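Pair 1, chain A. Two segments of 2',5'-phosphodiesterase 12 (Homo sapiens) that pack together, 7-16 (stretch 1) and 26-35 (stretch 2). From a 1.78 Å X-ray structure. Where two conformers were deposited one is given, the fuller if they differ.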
# COMPACT_ATOMS: atom_id res chain seq x y z
N PRO A 7 27.44 -0.54 -21.26
CA PRO A 7 26.47 -1.31 -22.06
C PRO A 7 25.22 -1.68 -21.26
O PRO A 7 25.29 -1.74 -20.03
CB PRO A 7 27.26 -2.57 -22.48
CG PRO A 7 28.67 -2.39 -21.93
CD PRO A 7 28.55 -1.39 -20.82
N PRO A 8 24.05 -1.95 -21.92
CA PRO A 8 22.87 -2.38 -21.15
C PRO A 8 23.20 -3.67 -20.40
O PRO A 8 23.81 -4.57 -20.97
CB PRO A 8 21.79 -2.58 -22.23
CG PRO A 8 22.30 -1.82 -23.43
CD PRO A 8 23.77 -1.95 -23.37
N ALA A 9 22.89 -3.70 -19.11
CA ALA A 9 23.18 -4.85 -18.25
C ALA A 9 22.20 -4.94 -17.10
O ALA A 9 21.82 -3.91 -16.55
CB ALA A 9 24.61 -4.77 -17.72
N PHE A 10 21.76 -6.16 -16.77
CA PHE A 10 20.88 -6.43 -15.64
C PHE A 10 21.77 -6.57 -14.40
O PHE A 10 22.56 -7.50 -14.35
CB PHE A 10 20.00 -7.70 -15.85
CG PHE A 10 18.90 -7.62 -16.88
CD1 PHE A 10 17.76 -6.85 -16.65
CD2 PHE A 10 18.97 -8.34 -18.07
CE1 PHE A 10 16.75 -6.75 -17.61
CE2 PHE A 10 17.95 -8.25 -19.02
CZ PHE A 10 16.85 -7.45 -18.79
N THR A 11 21.70 -5.60 -13.46
CA THR A 11 22.47 -5.61 -12.20
C THR A 11 21.87 -6.62 -11.23
O THR A 11 22.57 -7.20 -10.40
CB THR A 11 22.54 -4.22 -11.58
OG1 THR A 11 21.22 -3.75 -11.33
CG2 THR A 11 23.31 -3.24 -12.43
N GLU A 12 20.54 -6.81 -11.33
CA GLU A 12 19.81 -7.77 -10.52
C GLU A 12 18.86 -8.48 -11.45
O GLU A 12 18.27 -7.83 -12.31
CB GLU A 12 19.07 -7.10 -9.33
CG GLU A 12 19.97 -6.39 -8.34
CD GLU A 12 19.30 -5.76 -7.14
OE1 GLU A 12 18.54 -4.78 -7.32
OE2 GLU A 12 19.56 -6.23 -6.01
N LEU A 13 18.83 -9.79 -11.36
CA LEU A 13 17.95 -10.66 -12.14
C LEU A 13 17.60 -11.76 -11.20
O LEU A 13 18.50 -12.52 -10.79
CB LEU A 13 18.63 -11.14 -13.44
CG LEU A 13 17.70 -11.83 -14.43
CD1 LEU A 13 16.70 -10.86 -15.00
CD2 LEU A 13 18.48 -12.45 -15.55
N GLN A 14 16.29 -11.81 -10.77
CA GLN A 14 15.79 -12.76 -9.78
C GLN A 14 14.36 -13.20 -10.06
O GLN A 14 13.53 -12.39 -10.49
CB GLN A 14 15.85 -12.16 -8.36
CG GLN A 14 17.25 -11.88 -7.81
CD GLN A 14 17.26 -11.52 -6.34
OE1 GLN A 14 16.48 -12.03 -5.52
NE2 GLN A 14 18.21 -10.68 -5.96
N LEU A 15 14.04 -14.46 -9.75
CA LEU A 15 12.69 -14.99 -9.92
C LEU A 15 12.10 -15.27 -8.54
O LEU A 15 12.87 -15.57 -7.62
CB LEU A 15 12.69 -16.28 -10.77
CG LEU A 15 12.96 -16.17 -12.27
CD1 LEU A 15 13.10 -17.56 -12.88
CD2 LEU A 15 11.83 -15.46 -12.97
N PRO A 16 10.75 -15.24 -8.34
CA PRO A 16 10.20 -15.64 -7.04
C PRO A 16 10.49 -17.12 -6.74
O PRO A 16 10.80 -17.91 -7.64
CB PRO A 16 8.70 -15.41 -7.19
CG PRO A 16 8.46 -15.42 -8.66
CD PRO A 16 9.68 -14.90 -9.31
N CYS A 26 6.65 -12.26 -11.41
CA CYS A 26 7.21 -10.92 -11.62
C CYS A 26 8.69 -10.90 -11.31
O CYS A 26 9.08 -10.79 -10.14
CB CYS A 26 6.44 -9.90 -10.79
SG CYS A 26 4.65 -9.95 -11.04
N PRO A 27 9.55 -11.05 -12.33
CA PRO A 27 10.98 -11.08 -12.05
C PRO A 27 11.51 -9.75 -11.56
O PRO A 27 11.05 -8.70 -12.01
CB PRO A 27 11.61 -11.41 -13.41
CG PRO A 27 10.60 -11.02 -14.43
CD PRO A 27 9.26 -11.21 -13.77
N LYS A 28 12.52 -9.81 -10.68
CA LYS A 28 13.24 -8.62 -10.27
C LYS A 28 14.27 -8.40 -11.35
O LYS A 28 14.97 -9.35 -11.73
CB LYS A 28 13.88 -8.82 -8.87
CG LYS A 28 14.66 -7.61 -8.36
CD LYS A 28 15.12 -7.91 -6.94
CE LYS A 28 15.97 -6.85 -6.35
NZ LYS A 28 16.24 -7.12 -4.92
N LEU A 29 14.26 -7.22 -11.96
CA LEU A 29 15.22 -6.84 -13.00
C LEU A 29 15.69 -5.46 -12.71
O LEU A 29 14.89 -4.53 -12.80
CB LEU A 29 14.68 -6.85 -14.45
CG LEU A 29 13.50 -7.67 -14.88
CD1 LEU A 29 12.95 -7.11 -16.15
CD2 LEU A 29 13.90 -9.08 -15.19
N SER A 30 16.92 -5.30 -12.31
CA SER A 30 17.40 -3.95 -12.08
C SER A 30 18.29 -3.70 -13.27
O SER A 30 19.21 -4.48 -13.54
CB SER A 30 18.09 -3.83 -10.73
OG SER A 30 17.25 -4.27 -9.68
N LEU A 31 17.90 -2.75 -14.10
CA LEU A 31 18.59 -2.51 -15.36
C LEU A 31 19.47 -1.24 -15.33
O LEU A 31 18.99 -0.17 -14.97
CB LEU A 31 17.51 -2.41 -16.45
CG LEU A 31 17.87 -2.68 -17.91
CD1 LEU A 31 18.83 -3.82 -18.06
CD2 LEU A 31 16.63 -2.97 -18.73
N GLU A 32 20.76 -1.39 -15.70
CA GLU A 32 21.71 -0.28 -15.84
C GLU A 32 21.97 -0.04 -17.34
O GLU A 32 22.02 -1.00 -18.11
CB GLU A 32 23.03 -0.52 -15.06
CG GLU A 32 23.98 -1.58 -15.64
CD GLU A 32 25.38 -1.63 -15.07
OE1 GLU A 32 25.58 -1.24 -13.89
OE2 GLU A 32 26.29 -2.10 -15.79
N PHE A 33 22.13 1.24 -17.74
CA PHE A 33 22.37 1.67 -19.14
C PHE A 33 21.28 1.13 -20.12
O PHE A 33 21.60 0.82 -21.26
CB PHE A 33 23.77 1.22 -19.63
CG PHE A 33 24.99 1.80 -18.96
CD1 PHE A 33 25.64 2.91 -19.50
CD2 PHE A 33 25.58 1.18 -17.87
CE1 PHE A 33 26.81 3.42 -18.92
CE2 PHE A 33 26.74 1.68 -17.29
CZ PHE A 33 27.35 2.80 -17.82
N GLY A 34 20.04 0.97 -19.65
CA GLY A 34 18.97 0.42 -20.47
C GLY A 34 17.56 0.58 -19.94
O GLY A 34 17.37 1.15 -18.86
N ASP A 35 16.56 0.08 -20.70
CA ASP A 35 15.12 0.17 -20.38
C ASP A 35 14.35 -1.16 -20.67
O ASP A 35 14.59 -1.78 -21.71
CB ASP A 35 14.49 1.30 -21.21
O HOH W 1 16.66 -4.11 -5.23
O HOH W 2 18.34 -9.43 -3.45

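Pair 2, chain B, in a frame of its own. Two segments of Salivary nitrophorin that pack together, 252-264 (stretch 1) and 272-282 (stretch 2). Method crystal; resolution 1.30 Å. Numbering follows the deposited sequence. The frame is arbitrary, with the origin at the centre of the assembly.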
# COMPACT_ATOMS: atom_id res chain seq x y z
N GLY B 252 -17.53 -5.57 11.25
CA GLY B 252 -17.68 -4.78 12.43
C GLY B 252 -16.49 -4.90 13.39
O GLY B 252 -16.62 -4.51 14.55
N LYS B 253 -15.36 -5.41 12.91
CA LYS B 253 -14.14 -5.54 13.73
C LYS B 253 -13.43 -4.20 13.83
O LYS B 253 -13.47 -3.36 12.91
CB LYS B 253 -13.20 -6.54 13.15
CG LYS B 253 -13.72 -7.93 12.91
CD LYS B 253 -14.20 -8.56 14.19
CE LYS B 253 -14.44 -10.01 14.00
NZ LYS B 253 -15.15 -10.54 15.21
N THR B 254 -12.82 -3.96 14.98
CA THR B 254 -12.07 -2.76 15.20
C THR B 254 -10.68 -2.86 14.55
O THR B 254 -9.98 -3.83 14.79
CB THR B 254 -11.93 -2.50 16.70
OG1 THR B 254 -13.22 -2.37 17.27
CG2 THR B 254 -11.20 -1.16 16.99
N ILE B 255 -10.33 -1.84 13.76
CA ILE B 255 -8.98 -1.68 13.19
C ILE B 255 -8.53 -0.31 13.64
O ILE B 255 -9.16 0.69 13.31
CB ILE B 255 -8.98 -1.79 11.64
CG1 ILE B 255 -9.48 -3.15 11.18
CG2 ILE B 255 -7.59 -1.48 11.08
CD1 ILE B 255 -9.80 -3.28 9.69
N GLN B 256 -7.48 -0.28 14.43
CA GLN B 256 -6.96 0.93 14.99
C GLN B 256 -5.59 1.25 14.40
O GLN B 256 -4.61 0.58 14.68
CB GLN B 256 -6.82 0.78 16.51
CG GLN B 256 -6.27 2.05 17.13
CD GLN B 256 -7.10 3.27 16.79
OE1 GLN B 256 -6.57 4.26 16.22
NE2 GLN B 256 -8.39 3.21 17.09
N PRO B 257 -5.49 2.32 13.58
CA PRO B 257 -4.18 2.75 13.18
C PRO B 257 -3.38 3.23 14.40
O PRO B 257 -3.88 3.97 15.25
CB PRO B 257 -4.44 3.93 12.23
CG PRO B 257 -5.85 3.93 12.01
CD PRO B 257 -6.56 3.13 12.97
N LEU B 258 -2.13 2.81 14.47
CA LEU B 258 -1.18 3.27 15.47
C LEU B 258 -0.31 4.38 15.00
O LEU B 258 0.00 5.31 15.76
CB LEU B 258 -0.30 2.07 15.93
CG LEU B 258 -1.09 0.82 16.31
CD1 LEU B 258 -0.21 -0.37 16.57
CD2 LEU B 258 -2.03 1.13 17.50
N SER B 259 0.09 4.31 13.73
CA SER B 259 0.88 5.35 13.12
C SER B 259 0.75 5.22 11.61
O SER B 259 0.42 4.15 11.08
CB SER B 259 2.31 5.30 13.56
OG SER B 259 2.95 4.15 13.09
N TYR B 260 1.05 6.31 10.93
CA TYR B 260 0.95 6.44 9.47
C TYR B 260 1.93 7.52 9.11
O TYR B 260 1.77 8.65 9.53
CB TYR B 260 -0.48 6.81 9.12
CG TYR B 260 -0.85 6.84 7.66
CD1 TYR B 260 -0.37 5.88 6.74
CD2 TYR B 260 -1.74 7.79 7.18
CE1 TYR B 260 -0.79 5.87 5.43
CE2 TYR B 260 -2.17 7.76 5.86
CZ TYR B 260 -1.69 6.82 4.98
OH TYR B 260 -2.10 6.85 3.68
N ASN B 261 2.98 7.16 8.43
CA ASN B 261 4.04 8.08 8.11
C ASN B 261 4.71 7.77 6.81
O ASN B 261 4.92 6.61 6.49
CB ASN B 261 5.16 7.98 9.18
CG ASN B 261 4.72 8.33 10.58
OD1 ASN B 261 4.78 9.48 10.99
ND2 ASN B 261 4.36 7.33 11.36
N SER B 262 5.14 8.80 6.10
CA SER B 262 6.10 8.64 5.04
C SER B 262 7.48 8.41 5.67
O SER B 262 7.77 8.88 6.75
CB SER B 262 6.15 9.86 4.15
OG SER B 262 6.44 11.01 4.92
N LEU B 263 8.29 7.69 4.93
CA LEU B 263 9.66 7.40 5.35
C LEU B 263 10.61 8.21 4.53
O LEU B 263 11.10 7.83 3.45
CB LEU B 263 9.93 5.93 5.21
CG LEU B 263 8.98 5.01 5.93
CD1 LEU B 263 9.39 3.57 5.68
CD2 LEU B 263 8.88 5.30 7.42
N THR B 264 10.90 9.38 5.07
CA THR B 264 11.62 10.39 4.31
C THR B 264 13.11 10.03 4.15
O THR B 264 13.76 10.58 3.27
CB THR B 264 11.38 11.78 4.92
OG1 THR B 264 11.63 11.77 6.31
CG2 THR B 264 9.85 12.17 4.79
N ARG B 272 8.12 8.97 -1.79
CA ARG B 272 8.61 8.40 -0.55
C ARG B 272 7.68 7.28 -0.12
O ARG B 272 6.46 7.40 -0.20
CB ARG B 272 8.65 9.47 0.54
CG ARG B 272 9.48 10.71 0.17
CD ARG B 272 10.94 10.37 0.05
NE ARG B 272 11.63 10.80 -1.17
CZ ARG B 272 12.38 11.88 -1.30
NH1 ARG B 272 12.53 12.76 -0.30
NH2 ARG B 272 13.02 12.09 -2.45
N PRO B 273 8.25 6.20 0.43
CA PRO B 273 7.42 5.09 0.93
C PRO B 273 6.56 5.51 2.08
O PRO B 273 6.93 6.42 2.85
CB PRO B 273 8.44 4.02 1.35
CG PRO B 273 9.74 4.60 1.22
CD PRO B 273 9.68 5.94 0.63
N VAL B 274 5.43 4.82 2.25
CA VAL B 274 4.51 5.09 3.29
C VAL B 274 4.27 3.86 4.11
O VAL B 274 3.89 2.81 3.58
CB VAL B 274 3.20 5.68 2.72
CG1 VAL B 274 2.14 5.81 3.78
CG2 VAL B 274 3.42 7.06 2.16
N LEU B 275 4.49 3.98 5.43
CA LEU B 275 4.39 2.91 6.37
C LEU B 275 3.22 3.12 7.32
O LEU B 275 3.13 4.19 7.96
CB LEU B 275 5.70 2.88 7.18
CG LEU B 275 5.78 1.92 8.34
CD1 LEU B 275 5.63 0.44 7.89
CD2 LEU B 275 7.06 2.11 9.05
N ALA B 276 2.34 2.14 7.41
CA ALA B 276 1.24 2.20 8.34
C ALA B 276 1.36 1.04 9.29
O ALA B 276 1.80 -0.04 8.91
CB ALA B 276 -0.13 2.19 7.64
N LYS B 277 0.92 1.27 10.49
CA LYS B 277 0.94 0.29 11.56
C LYS B 277 -0.44 0.29 12.16
O LYS B 277 -1.00 1.35 12.48
CB LYS B 277 1.99 0.58 12.64
CG LYS B 277 3.39 0.76 12.11
CD LYS B 277 4.40 1.07 13.23
CE LYS B 277 5.76 1.38 12.67
NZ LYS B 277 6.72 1.62 13.81
N PHE B 278 -1.01 -0.91 12.32
CA PHE B 278 -2.37 -1.07 12.84
C PHE B 278 -2.40 -2.11 13.93
O PHE B 278 -1.61 -3.05 13.90
CB PHE B 278 -3.30 -1.58 11.74
CG PHE B 278 -3.32 -0.73 10.52
CD1 PHE B 278 -2.45 -0.98 9.47
CD2 PHE B 278 -4.28 0.25 10.37
CE1 PHE B 278 -2.50 -0.21 8.32
CE2 PHE B 278 -4.33 1.01 9.15
CZ PHE B 278 -3.40 0.77 8.19
N ARG B 279 -3.39 -1.97 14.78
CA ARG B 279 -3.75 -3.02 15.72
C ARG B 279 -5.20 -3.42 15.43
O ARG B 279 -6.06 -2.56 15.39
CB ARG B 279 -3.62 -2.53 17.12
CG ARG B 279 -3.99 -3.49 18.22
CD ARG B 279 -3.86 -2.82 19.60
NE ARG B 279 -2.50 -2.35 19.82
CZ ARG B 279 -2.17 -1.22 20.43
NH1 ARG B 279 -3.10 -0.37 20.87
NH2 ARG B 279 -0.88 -0.91 20.58
N VAL B 280 -5.41 -4.70 15.13
CA VAL B 280 -6.75 -5.21 14.88
C VAL B 280 -7.24 -6.05 16.04
O VAL B 280 -6.44 -6.73 16.69
CB VAL B 280 -6.83 -5.99 13.53
CG1 VAL B 280 -6.23 -5.16 12.41
CG2 VAL B 280 -6.18 -7.31 13.59
N THR B 281 -8.54 -5.96 16.32
CA THR B 281 -9.16 -6.69 17.45
C THR B 281 -9.99 -7.80 16.87
O THR B 281 -10.93 -7.59 16.12
CB THR B 281 -10.00 -5.72 18.29
OG1 THR B 281 -9.14 -4.69 18.79
CG2 THR B 281 -10.60 -6.40 19.53
N LEU B 282 -9.62 -9.04 17.17
CA LEU B 282 -10.30 -10.20 16.59
C LEU B 282 -11.71 -10.42 17.13
O LEU B 282 -12.56 -11.01 16.46
CB LEU B 282 -9.51 -11.45 16.87
CG LEU B 282 -8.24 -11.66 16.05
CD1 LEU B 282 -7.27 -10.56 16.22
CD2 LEU B 282 -7.56 -13.01 16.36
OXT LEU B 282 -12.01 -10.01 18.25
O HOH W 3 -13.09 -6.04 16.89
O HOH W 4 4.14 4.45 10.61
O HOH W 5 5.42 4.19 14.58

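The sharpest difference lies just after the bulge, on the face where Glu A12 matches Ser B259 and Ser A30 matches Lys B277. In pair 1 this cross-strand pair is bonded directly: Ser A30 OG donates to Glu A12 OE1 at 2.7 Å. In pair 2 the closest side-chain approach is Ser B259 OG to Lys B277 CD, 3.4 Å, and the polar ends meet through water. Water 5 lies 2.9 Å from Ser B259 OG and accepts from Lys B277 NZ at 3.0 Å.

The backbone is shared. Both pairs are antiparallel strands, and 14 central residues superpose with an RMSD of 0.8 Å. Both carry a beta bulge at the same place, where Thr A11 and Leu B258 coincide. The extra residue has a helix-like phi and psi in each case, -75/-30 and -96/-38. One carbonyl on the second strand serves two successive amides. In pair 1, Thr A11 N donates to Ser A30 O at 2.7 Å, and Glu A12 N reaches the same Ser A30 O weakly at 3.5 Å. In pair 2, Leu B258 N donates to Lys B277 O at 2.7 Å, and Ser B259 N makes a weak bond to that Lys B277 O at 3.4 Å. Beyond the bulge, regular pairing resumes: Lys A28 N to Gln A14 O is 2.8 Å, and the matching Leu B275 N to Asn B261 O is 2.9 Å.

The bulge side chains point toward the opposite strand in both pairs but are used differently. Thr A11 OG1 adds a weak bond to Ser A30 O at 3.1 Å. Leu B258 has no polar group and instead lays CD2 over one face of the Arg B279 guanidinium, 3.8 Å from Arg B279 CZ. Glu A32 matches Arg B279, and its OE1 approaches Thr A11 CG2 at 3.4 Å.

On the other face, aromatic and aliphatic residues exchange strands. Phe A10 matches Pro B257, and Leu A31 matches Phe B278. In pair 1 the ring is on the first strand, and Leu A31 CD1 sits over its face, 3.5 Å from Phe A10 CD1. In pair 2 the ring is on the second strand, and Pro B257 CB is 4.1 Å from Phe B278 CD2. Further along, Leu A13 matches Tyr B260 and Leu A29 matches Ala B276. Leu A13 CD1 meets Leu A29 CD2 at 3.3 Å. The small Ala B276 is met by the larger ring, with Tyr B260 CD1 3.8 Å from Ala B276 CB.

Lys A28 matches Leu B275. Lys A28 NZ forms a long salt bridge with Glu A12 OE2, 3.6 Å, while Leu B275 CB packs 4.0 Å from Leu B263 CD2. Water also links this region in both pairs. Water 1 donates to Glu A12 OE1 at 2.9 Å and accepts weakly from Lys A28 NZ at 3.1 Å. Water 4 accepts from Asn B261 ND2 at 3.0 Å and donates to Leu B275 O at 2.8 Å.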